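Local coordinates for protein 3-carboxy-cis,cis-muconate cycloisomerase (Pseudomonas putida, PDB 1RE5) that is a cycloisomerase of the mainly helical fumarase/aspartase (lyase) superfamily, assembled from four copies of one long chain, at residues L44-I53 with V93-L102; T105-L116 with L219-R230. All coordinates share one frame; numbering follows the deposited sequence.

Contact 1: residues L44-I53 with V93-L102; sequences LVPHSAVAAI and VPEAERYVHL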
loop_
_atom_site.group_PDB
_atom_site.type_symbol
_atom_site.label_atom_id
_atom_site.label_comp_id
_atom_site.label_asym_id
_atom_site.label_seq_id
_atom_site.Cartn_x
_atom_site.Cartn_y
_atom_site.Cartn_z
ATOM N N LEU D 44 16.115 27.396 36.188
ATOM C CA LEU D 44 14.799 27.829 35.740
ATOM C C LEU D 44 13.691 27.281 36.631
ATOM O O LEU D 44 12.560 27.775 36.609
ATOM C CB LEU D 44 14.556 27.388 34.297
ATOM C CG LEU D 44 15.043 28.314 33.185
ATOM C CD1 LEU D 44 14.315 29.639 33.315
ATOM C CD2 LEU D 44 16.548 28.513 33.259
ATOM N N VAL D 45 14.014 26.262 37.421
ATOM C CA VAL D 45 13.026 25.650 38.304
ATOM C C VAL D 45 13.590 25.301 39.681
ATOM O O VAL D 45 14.673 24.713 39.797
ATOM C CB VAL D 45 12.428 24.355 37.669
ATOM C CG1 VAL D 45 11.557 23.602 38.683
ATOM C CG2 VAL D 45 11.603 24.722 36.447
ATOM N N PRO D 46 12.852 25.658 40.747
ATOM C CA PRO D 46 13.274 25.378 42.124
ATOM C C PRO D 46 13.323 23.876 42.380
ATOM O O PRO D 46 12.336 23.164 42.152
ATOM C CB PRO D 46 12.197 26.065 42.962
ATOM C CG PRO D 46 10.975 25.955 42.085
ATOM C CD PRO D 46 11.531 26.319 40.729
ATOM N N HIS D 47 14.475 23.405 42.852
ATOM C CA HIS D 47 14.681 21.988 43.148
ATOM C C HIS D 47 13.548 21.338 43.946
ATOM O O HIS D 47 13.344 20.124 43.881
ATOM C CB HIS D 47 16.004 21.813 43.889
ATOM C CG HIS D 47 17.201 22.043 43.026
ATOM N ND1 HIS D 47 17.782 21.039 42.277
ATOM C CD2 HIS D 47 17.899 23.172 42.748
ATOM C CE1 HIS D 47 18.785 21.541 41.576
ATOM N NE2 HIS D 47 18.878 22.833 41.844
ATOM N N SER D 48 12.811 22.142 44.700
ATOM C CA SER D 48 11.708 21.620 45.495
ATOM C C SER D 48 10.566 21.176 44.585
ATOM O O SER D 48 9.814 20.251 44.922
ATOM C CB SER D 48 11.216 22.690 46.473
ATOM O OG SER D 48 10.979 23.917 45.801
ATOM N N ALA D 49 10.438 21.845 43.436
ATOM C CA ALA D 49 9.397 21.530 42.454
ATOM C C ALA D 49 9.765 20.245 41.705
ATOM O O ALA D 49 8.902 19.417 41.406
ATOM C CB ALA D 49 9.234 22.690 41.465
ATOM N N VAL D 50 11.055 20.090 41.412
ATOM C CA VAL D 50 11.555 18.920 40.708
ATOM C C VAL D 50 11.082 17.657 41.405
ATOM O O VAL D 50 10.627 16.709 40.763
ATOM C CB VAL D 50 13.091 18.912 40.670
ATOM C CG1 VAL D 50 13.587 17.675 39.925
ATOM C CG2 VAL D 50 13.594 20.189 40.008
ATOM N N ALA D 51 11.189 17.653 42.726
ATOM C CA ALA D 51 10.772 16.507 43.522
ATOM C C ALA D 51 9.258 16.300 43.446
ATOM O O ALA D 51 8.788 15.168 43.366
ATOM C CB ALA D 51 11.203 16.703 44.969
ATOM N N ALA D 52 8.499 17.395 43.474
ATOM C CA ALA D 52 7.038 17.322 43.410
ATOM C C ALA D 52 6.578 16.699 42.093
ATOM O O ALA D 52 5.731 15.803 42.073
ATOM C CB ALA D 52 6.438 18.716 43.554
ATOM N N ILE D 53 7.152 17.191 41.001
ATOM C CA ILE D 53 6.843 16.713 39.665
ATOM C C ILE D 53 7.154 15.221 39.497
ATOM O O ILE D 53 6.277 14.447 39.107
ATOM C CB ILE D 53 7.619 17.537 38.621
ATOM C CG1 ILE D 53 7.079 18.969 38.613
ATOM C CG2 ILE D 53 7.507 16.896 37.244
ATOM C CD1 ILE D 53 7.887 19.932 37.767
ATOM N N VAL D 93 2.151 20.150 46.315
ATOM C CA VAL D 93 2.930 21.378 46.225
ATOM C C VAL D 93 2.331 22.310 45.165
ATOM O O VAL D 93 2.842 22.412 44.048
ATOM C CB VAL D 93 4.396 21.047 45.865
ATOM C CG1 VAL D 93 5.237 22.306 45.835
ATOM C CG2 VAL D 93 4.957 20.053 46.866
ATOM N N PRO D 94 1.237 23.011 45.515
ATOM C CA PRO D 94 0.511 23.949 44.650
ATOM C C PRO D 94 1.364 24.920 43.834
ATOM O O PRO D 94 1.036 25.215 42.681
ATOM C CB PRO D 94 -0.399 24.686 45.631
ATOM C CG PRO D 94 -0.703 23.643 46.638
ATOM C CD PRO D 94 0.651 23.007 46.868
ATOM N N GLU D 95 2.446 25.421 44.425
ATOM C CA GLU D 95 3.304 26.375 43.729
ATOM C C GLU D 95 4.338 25.728 42.814
ATOM O O GLU D 95 5.204 26.410 42.257
ATOM C CB GLU D 95 4.007 27.309 44.727
ATOM C CG GLU D 95 4.988 26.646 45.690
ATOM C CD GLU D 95 4.314 25.714 46.687
ATOM O OE1 GLU D 95 3.140 25.960 47.050
ATOM O OE2 GLU D 95 4.972 24.743 47.122
ATOM N N ALA D 96 4.245 24.409 42.661
ATOM C CA ALA D 96 5.154 23.683 41.785
ATOM C C ALA D 96 4.478 23.554 40.418
ATOM O O ALA D 96 5.145 23.439 39.387
ATOM C CB ALA D 96 5.450 22.307 42.366
ATOM N N GLU D 97 3.147 23.601 40.426
ATOM C CA GLU D 97 2.333 23.482 39.218
ATOM C C GLU D 97 2.744 24.355 38.038
ATOM O O GLU D 97 2.612 23.941 36.890
ATOM C CB GLU D 97 0.865 23.778 39.543
ATOM C CG GLU D 97 -0.080 23.595 38.359
ATOM C CD GLU D 97 -1.528 23.911 38.701
ATOM O OE1 GLU D 97 -2.021 23.421 39.741
ATOM O OE2 GLU D 97 -2.181 24.642 37.924
ATOM N N ARG D 98 3.236 25.558 38.307
ATOM C CA ARG D 98 3.619 26.477 37.234
ATOM C C ARG D 98 4.913 26.133 36.494
ATOM O O ARG D 98 5.262 26.800 35.517
ATOM C CB ARG D 98 3.726 27.903 37.793
ATOM C CG ARG D 98 4.986 28.161 38.617
ATOM C CD ARG D 98 4.879 29.446 39.412
ATOM N NE ARG D 98 3.972 29.306 40.548
ATOM C CZ ARG D 98 3.671 30.292 41.390
ATOM N NH1 ARG D 98 4.205 31.499 41.223
ATOM N NH2 ARG D 98 2.841 30.072 42.405
ATOM N N TYR D 99 5.617 25.097 36.940
ATOM C CA TYR D 99 6.881 24.719 36.309
ATOM C C TYR D 99 6.817 23.500 35.388
ATOM O O TYR D 99 7.751 23.229 34.622
ATOM C CB TYR D 99 7.942 24.480 37.389
ATOM C CG TYR D 99 8.290 25.712 38.194
ATOM C CD1 TYR D 99 7.763 25.914 39.476
ATOM C CD2 TYR D 99 9.144 26.684 37.670
ATOM C CE1 TYR D 99 8.080 27.056 40.213
ATOM C CE2 TYR D 99 9.467 27.825 38.393
ATOM C CZ TYR D 99 8.936 28.009 39.663
ATOM O OH TYR D 99 9.280 29.144 40.366
ATOM N N VAL D 100 5.719 22.761 35.459
ATOM C CA VAL D 100 5.574 21.577 34.636
ATOM C C VAL D 100 5.430 21.941 33.160
ATOM O O VAL D 100 4.748 22.910 32.809
ATOM C CB VAL D 100 4.345 20.739 35.083
ATOM C CG1 VAL D 100 3.079 21.551 34.932
ATOM C CG2 VAL D 100 4.250 19.466 34.264
ATOM N N HIS D 101 6.108 21.174 32.306
ATOM C CA HIS D 101 6.038 21.353 30.856
ATOM C C HIS D 101 6.490 22.743 30.417
ATOM O O HIS D 101 6.018 23.266 29.414
ATOM C CB HIS D 101 4.592 21.077 30.406
ATOM C CG HIS D 101 4.445 20.790 28.946
ATOM N ND1 HIS D 101 4.109 21.759 28.023
ATOM C CD2 HIS D 101 4.584 19.638 28.249
ATOM C CE1 HIS D 101 4.046 21.216 26.821
ATOM N NE2 HIS D 101 4.330 19.931 26.929
ATOM N N LEU D 102 7.425 23.325 31.159
ATOM C CA LEU D 102 7.920 24.668 30.858
ATOM C C LEU D 102 8.770 24.805 29.591
ATOM O O LEU D 102 9.830 24.179 29.465
ATOM C CB LEU D 102 8.723 25.205 32.048
ATOM C CG LEU D 102 9.292 26.628 31.903
ATOM C CD1 LEU D 102 8.146 27.630 31.793
ATOM C CD2 LEU D 102 10.183 26.964 33.096
#
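Y99 lays one face of its ring against the pyrrolidine of P46, the CD methylene standing 3.5 Å from the ring centroid and 20° off the normal, a CH-pi contact. Proline suits the place because CD, bonded to the electron-withdrawing backbone nitrogen, offers slightly positive hydrogens to the pi cloud; R98 sets its CG over the opposite face. With CG anti to the carbonyl carbon (chi1 -64°), the ring runs back past V45, whose two methyls lie along its CB end. P46 is also the N-cap residue of helix 47-56, so the aromatic ring packs where that helix begins. This is the helical N-terminal part of a lyase-superfamily chain, and the contact lays the loop between helices 78-92 and 106-142 against helix 47-56. Farther along the helix the backbones come close, A49 CA and A96 CA being 4.8 Å apart, and alanines fit there: A96 CB is 3.9 Å from both A49 CB and A52 CB. I53 reaches farther, its CD1 coming 4.2 Å from V100 CA in the type II turn Y99-L102, while its side chain also touches helices 21-40 and 78-92. The phenol oxygen of Y99 shares a weak hydrogen bond with NH1 of R381 of a second subunit.

Contact 2: residues T105-L116 with L219-R230; sequences TSQDAMDTGLVL and LTLPEQPWHTQR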
loop_
_atom_site.group_PDB
_atom_site.type_symbol
_atom_site.label_atom_id
_atom_site.label_comp_id
_atom_site.label_asym_id
_atom_site.label_seq_id
_atom_site.Cartn_x
_atom_site.Cartn_y
_atom_site.Cartn_z
ATOM N N THR D 105 6.537 22.105 23.830
ATOM C CA THR D 105 5.290 22.035 23.096
ATOM C C THR D 105 4.787 20.600 23.211
ATOM O O THR D 105 5.545 19.715 23.590
ATOM C CB THR D 105 5.511 22.467 21.614
ATOM O OG1 THR D 105 4.251 22.566 20.947
ATOM C CG2 THR D 105 6.390 21.481 20.882
ATOM N N SER D 106 3.513 20.373 22.914
ATOM C CA SER D 106 2.928 19.034 22.995
ATOM C C SER D 106 3.720 17.954 22.246
ATOM O O SER D 106 4.014 16.884 22.794
ATOM C CB SER D 106 1.493 19.064 22.466
ATOM O OG SER D 106 0.657 19.861 23.288
ATOM N N GLN D 107 4.071 18.231 20.994
ATOM C CA GLN D 107 4.813 17.254 20.208
ATOM C C GLN D 107 6.164 16.869 20.831
ATOM O O GLN D 107 6.637 15.749 20.640
ATOM C CB GLN D 107 5.015 17.754 18.769
ATOM C CG GLN D 107 5.501 16.652 17.836
ATOM C CD GLN D 107 5.595 17.074 16.394
ATOM O OE1 GLN D 107 5.952 16.276 15.530
ATOM N NE2 GLN D 107 5.278 18.328 16.121
ATOM N N ASP D 108 6.781 17.787 21.569
ATOM C CA ASP D 108 8.057 17.490 22.208
ATOM C C ASP D 108 7.870 16.315 23.152
ATOM O O ASP D 108 8.677 15.374 23.160
ATOM C CB ASP D 108 8.563 18.681 23.017
ATOM C CG ASP D 108 8.971 19.845 22.150
ATOM O OD1 ASP D 108 9.570 19.610 21.086
ATOM O OD2 ASP D 108 8.712 21.003 22.539
ATOM N N ALA D 109 6.795 16.371 23.940
ATOM C CA ALA D 109 6.513 15.311 24.905
ATOM C C ALA D 109 6.100 14.016 24.217
ATOM O O ALA D 109 6.533 12.924 24.593
ATOM C CB ALA D 109 5.427 15.754 25.865
ATOM N N MET D 110 5.252 14.146 23.207
ATOM C CA MET D 110 4.774 12.996 22.455
ATOM C C MET D 110 5.867 12.255 21.658
ATOM O O MET D 110 6.013 11.033 21.778
ATOM C CB MET D 110 3.678 13.453 21.520
ATOM C CG MET D 110 2.493 14.014 22.238
ATOM S SD MET D 110 1.144 14.194 21.074
ATOM C CE MET D 110 1.027 15.988 21.016
ATOM N N ASP D 111 6.629 12.977 20.842
ATOM C CA ASP D 111 7.676 12.329 20.065
ATOM C C ASP D 111 8.767 11.748 20.962
ATOM O O ASP D 111 9.238 10.630 20.738
ATOM C CB ASP D 111 8.311 13.305 19.062
ATOM C CG ASP D 111 7.509 13.449 17.773
ATOM O OD1 ASP D 111 6.480 12.751 17.599
ATOM O OD2 ASP D 111 7.923 14.272 16.922
ATOM N N THR D 112 9.185 12.500 21.971
ATOM C CA THR D 112 10.232 11.992 22.843
ATOM C C THR D 112 9.730 10.781 23.602
ATOM O O THR D 112 10.458 9.799 23.758
ATOM C CB THR D 112 10.715 13.050 23.834
ATOM O OG1 THR D 112 11.306 14.147 23.111
ATOM C CG2 THR D 112 11.755 12.439 24.785
ATOM N N GLY D 113 8.482 10.843 24.062
ATOM C CA GLY D 113 7.911 9.719 24.780
ATOM C C GLY D 113 7.930 8.488 23.888
ATOM O O GLY D 113 8.246 7.378 24.336
ATOM N N LEU D 114 7.599 8.696 22.613
ATOM C CA LEU D 114 7.573 7.627 21.606
ATOM C C LEU D 114 8.984 7.064 21.452
ATOM O O LEU D 114 9.186 5.845 21.504
ATOM C CB LEU D 114 7.107 8.180 20.243
ATOM C CG LEU D 114 6.512 7.270 19.148
ATOM C CD1 LEU D 114 6.856 7.871 17.787
ATOM C CD2 LEU D 114 7.050 5.855 19.227
ATOM N N VAL D 115 9.957 7.953 21.265
ATOM C CA VAL D 115 11.333 7.511 21.107
ATOM C C VAL D 115 11.742 6.649 22.282
ATOM O O VAL D 115 12.465 5.666 22.116
ATOM C CB VAL D 115 12.312 8.691 20.972
ATOM C CG1 VAL D 115 13.743 8.184 21.017
ATOM C CG2 VAL D 115 12.069 9.416 19.647
ATOM N N LEU D 116 11.283 6.998 23.477
ATOM C CA LEU D 116 11.630 6.179 24.632
ATOM C C LEU D 116 11.020 4.791 24.452
ATOM O O LEU D 116 11.681 3.782 24.700
ATOM C CB LEU D 116 11.138 6.822 25.937
ATOM C CG LEU D 116 11.889 8.100 26.353
ATOM C CD1 LEU D 116 11.329 8.612 27.671
ATOM C CD2 LEU D 116 13.385 7.827 26.473
ATOM N N LEU D 219 19.549 10.156 25.626
ATOM C CA LEU D 219 19.246 10.263 24.211
ATOM C C LEU D 219 20.198 11.276 23.606
ATOM O O LEU D 219 20.662 12.187 24.290
ATOM C CB LEU D 219 17.820 10.763 23.991
ATOM C CG LEU D 219 16.661 9.880 24.423
ATOM C CD1 LEU D 219 15.358 10.605 24.117
ATOM C CD2 LEU D 219 16.732 8.544 23.693
ATOM N N THR D 220 20.484 11.129 22.322
ATOM C CA THR D 220 21.354 12.072 21.656
ATOM C C THR D 220 20.558 13.341 21.335
ATOM O O THR D 220 19.328 13.317 21.241
ATOM C CB THR D 220 21.881 11.483 20.349
ATOM O OG1 THR D 220 22.550 10.256 20.633
ATOM C CG2 THR D 220 22.868 12.440 19.672
ATOM N N LEU D 221 21.269 14.449 21.186
ATOM C CA LEU D 221 20.662 15.711 20.838
ATOM C C LEU D 221 20.853 15.809 19.314
ATOM O O LEU D 221 21.983 15.752 18.820
ATOM C CB LEU D 221 21.394 16.844 21.550
ATOM C CG LEU D 221 20.767 18.227 21.389
ATOM C CD1 LEU D 221 19.416 18.229 22.059
ATOM C CD2 LEU D 221 21.656 19.285 22.005
ATOM N N PRO D 222 19.752 15.933 18.548
ATOM C CA PRO D 222 19.841 16.031 17.083
ATOM C C PRO D 222 20.376 17.389 16.634
ATOM O O PRO D 222 20.380 18.336 17.413
ATOM C CB PRO D 222 18.398 15.821 16.644
ATOM C CG PRO D 222 17.635 16.510 17.746
ATOM C CD PRO D 222 18.347 16.012 18.995
ATOM N N GLU D 223 20.813 17.497 15.385
ATOM C CA GLU D 223 21.329 18.769 14.900
ATOM C C GLU D 223 20.263 19.857 15.064
ATOM O O GLU D 223 20.584 21.026 15.281
ATOM C CB GLU D 223 21.767 18.658 13.426
ATOM C CG GLU D 223 20.656 18.754 12.363
ATOM C CD GLU D 223 19.739 17.525 12.284
ATOM O OE1 GLU D 223 19.839 16.604 13.129
ATOM O OE2 GLU D 223 18.900 17.488 11.362
ATOM N N GLN D 224 18.995 19.461 14.975
ATOM C CA GLN D 224 17.873 20.385 15.107
ATOM C C GLN D 224 16.603 19.605 15.402
ATOM O O GLN D 224 16.567 18.392 15.227
ATOM C CB GLN D 224 17.676 21.173 13.810
ATOM C CG GLN D 224 17.525 20.313 12.561
ATOM C CD GLN D 224 17.611 21.133 11.276
ATOM O OE1 GLN D 224 18.080 20.650 10.235
ATOM N NE2 GLN D 224 17.147 22.381 11.340
ATOM N N PRO D 225 15.548 20.291 15.882
ATOM C CA PRO D 225 14.279 19.608 16.179
ATOM C C PRO D 225 13.737 19.019 14.875
ATOM O O PRO D 225 14.072 19.502 13.798
ATOM C CB PRO D 225 13.401 20.738 16.709
ATOM C CG PRO D 225 14.393 21.639 17.389
ATOM C CD PRO D 225 15.528 21.676 16.392
ATOM N N TRP D 226 12.902 17.991 14.963
ATOM C CA TRP D 226 12.360 17.370 13.750
ATOM C C TRP D 226 10.839 17.147 13.773
ATOM O O TRP D 226 10.361 16.078 13.405
ATOM C CB TRP D 226 13.074 16.039 13.481
ATOM C CG TRP D 226 13.269 15.213 14.723
ATOM C CD1 TRP D 226 14.190 15.424 15.709
ATOM C CD2 TRP D 226 12.475 14.098 15.150
ATOM N NE1 TRP D 226 14.019 14.513 16.724
ATOM C CE2 TRP D 226 12.974 13.687 16.407
ATOM C CE3 TRP D 226 11.386 13.406 14.592
ATOM C CZ2 TRP D 226 12.421 12.618 17.120
ATOM C CZ3 TRP D 226 10.834 12.338 15.304
ATOM C CH2 TRP D 226 11.356 11.957 16.556
ATOM N N HIS D 227 10.084 18.167 14.181
ATOM C CA HIS D 227 8.628 18.056 14.244
ATOM C C HIS D 227 7.982 17.600 12.932
ATOM O O HIS D 227 6.997 16.851 12.958
ATOM C CB HIS D 227 7.995 19.388 14.669
ATOM C CG HIS D 227 8.393 19.841 16.037
ATOM N ND1 HIS D 227 8.384 19.000 17.130
ATOM C CD2 HIS D 227 8.828 21.040 16.489
ATOM C CE1 HIS D 227 8.801 19.660 18.196
ATOM N NE2 HIS D 227 9.078 20.900 17.835
ATOM N N THR D 228 8.512 18.050 11.794
ATOM C CA THR D 228 7.940 17.665 10.508
ATOM C C THR D 228 8.931 16.994 9.538
ATOM O O THR D 228 8.712 16.964 8.314
ATOM C CB THR D 228 7.239 18.869 9.815
ATOM O OG1 THR D 228 8.186 19.903 9.526
ATOM C CG2 THR D 228 6.166 19.435 10.716
ATOM N N GLN D 229 10.024 16.471 10.097
ATOM C CA GLN D 229 11.024 15.725 9.330
ATOM C C GLN D 229 10.967 14.346 10.009
ATOM O O GLN D 229 11.669 14.102 11.003
ATOM C CB GLN D 229 12.412 16.346 9.492
ATOM C CG GLN D 229 12.603 17.721 8.827
ATOM C CD GLN D 229 12.432 17.702 7.312
ATOM O OE1 GLN D 229 12.511 16.647 6.678
ATOM N NE2 GLN D 229 12.211 18.876 6.725
ATOM N N ARG D 230 10.136 13.451 9.474
ATOM C CA ARG D 230 9.929 12.141 10.087
ATOM C C ARG D 230 10.719 10.934 9.545
ATOM O O ARG D 230 10.406 9.782 9.890
ATOM C CB ARG D 230 8.433 11.823 10.036
ATOM C CG ARG D 230 7.542 13.051 10.089
ATOM C CD ARG D 230 7.622 13.701 11.438
ATOM N NE ARG D 230 6.892 12.936 12.442
ATOM C CZ ARG D 230 7.043 13.101 13.754
ATOM N NH1 ARG D 230 7.903 14.001 14.218
ATOM N NH2 ARG D 230 6.329 12.377 14.605
#
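R230 grips D111 end-on: NH1 donates to D111 OD2 at 2.7 Å and NH2 to D111 OD1 at 3.0 Å, both bonds nearly straight. The carboxylate oxygens are met on their syn sides and lie almost in the guanidinium plane, yet the two flat groups are turned 27° apart. Bends at chi2 and chi3 curl the arginine chain so that its end faces helix 106-142. Arginine suits this buried place because it can serve several acceptors: NH2 also forms a salt bridge with E323, and NH1 bonds weakly to W226 O; the paired bonds to D111 are what chiefly set the guanidinium's rotation.

One turn earlier, Q107 stretches its extended chain alongside H227, its CG 3.8 Å from H227 ND1. D108 approaches the edge of the same imidazole; its OD1 accepts a bond from G193 N, and OD2, less surely placed, probably one from G194 N. Such amides would help satisfy a buried carboxylate. D108 O takes both T112 N and T112 OG1, the hydroxyl 2.9 Å away, a common role for threonine within a helix.

Packing turns apolar farther along. V115 CG2 meets W226 at the ring's edge, 4.1 Å from CH2, while NE1 of the indole bonds L190 O. L219 spreads its branches, CD2 lying 4.0 Å from V115 CG1 and CD1 4.1 Å from L116 CD2, with T112's methyl beside it.

Segment 219-230 is the connection from helix 206-217 to helix 231-257, and it borders a second subunit, whose R175 pairs with E223. Helix 106-142 itself is flanked by helix 21-40, by L217 of helix 206-217 and by W320 of helix 319-347, which touches Q107, D111 and R230.

How the contacts relate
The contacts follow one another along the chain: contact 1 has closed before contact 2 opens, and their centres lie about 23 Å apart. Contact 1 is far out, its centre about 42 Å from the chain's centre, and only partly buried; the centre of contact 2 is about 25 Å from it, and that contact is well buried. The segment 93-102 leads almost directly into helix 106-142, which carries one side of contact 2. Helix 21-40 borders both. Contact 1 ties together neighbouring parts of the N-terminal helices, whereas contact 2 bridges a much longer span of sequence. Both contacts also touch the second subunit, so each lies beside a subunit interface.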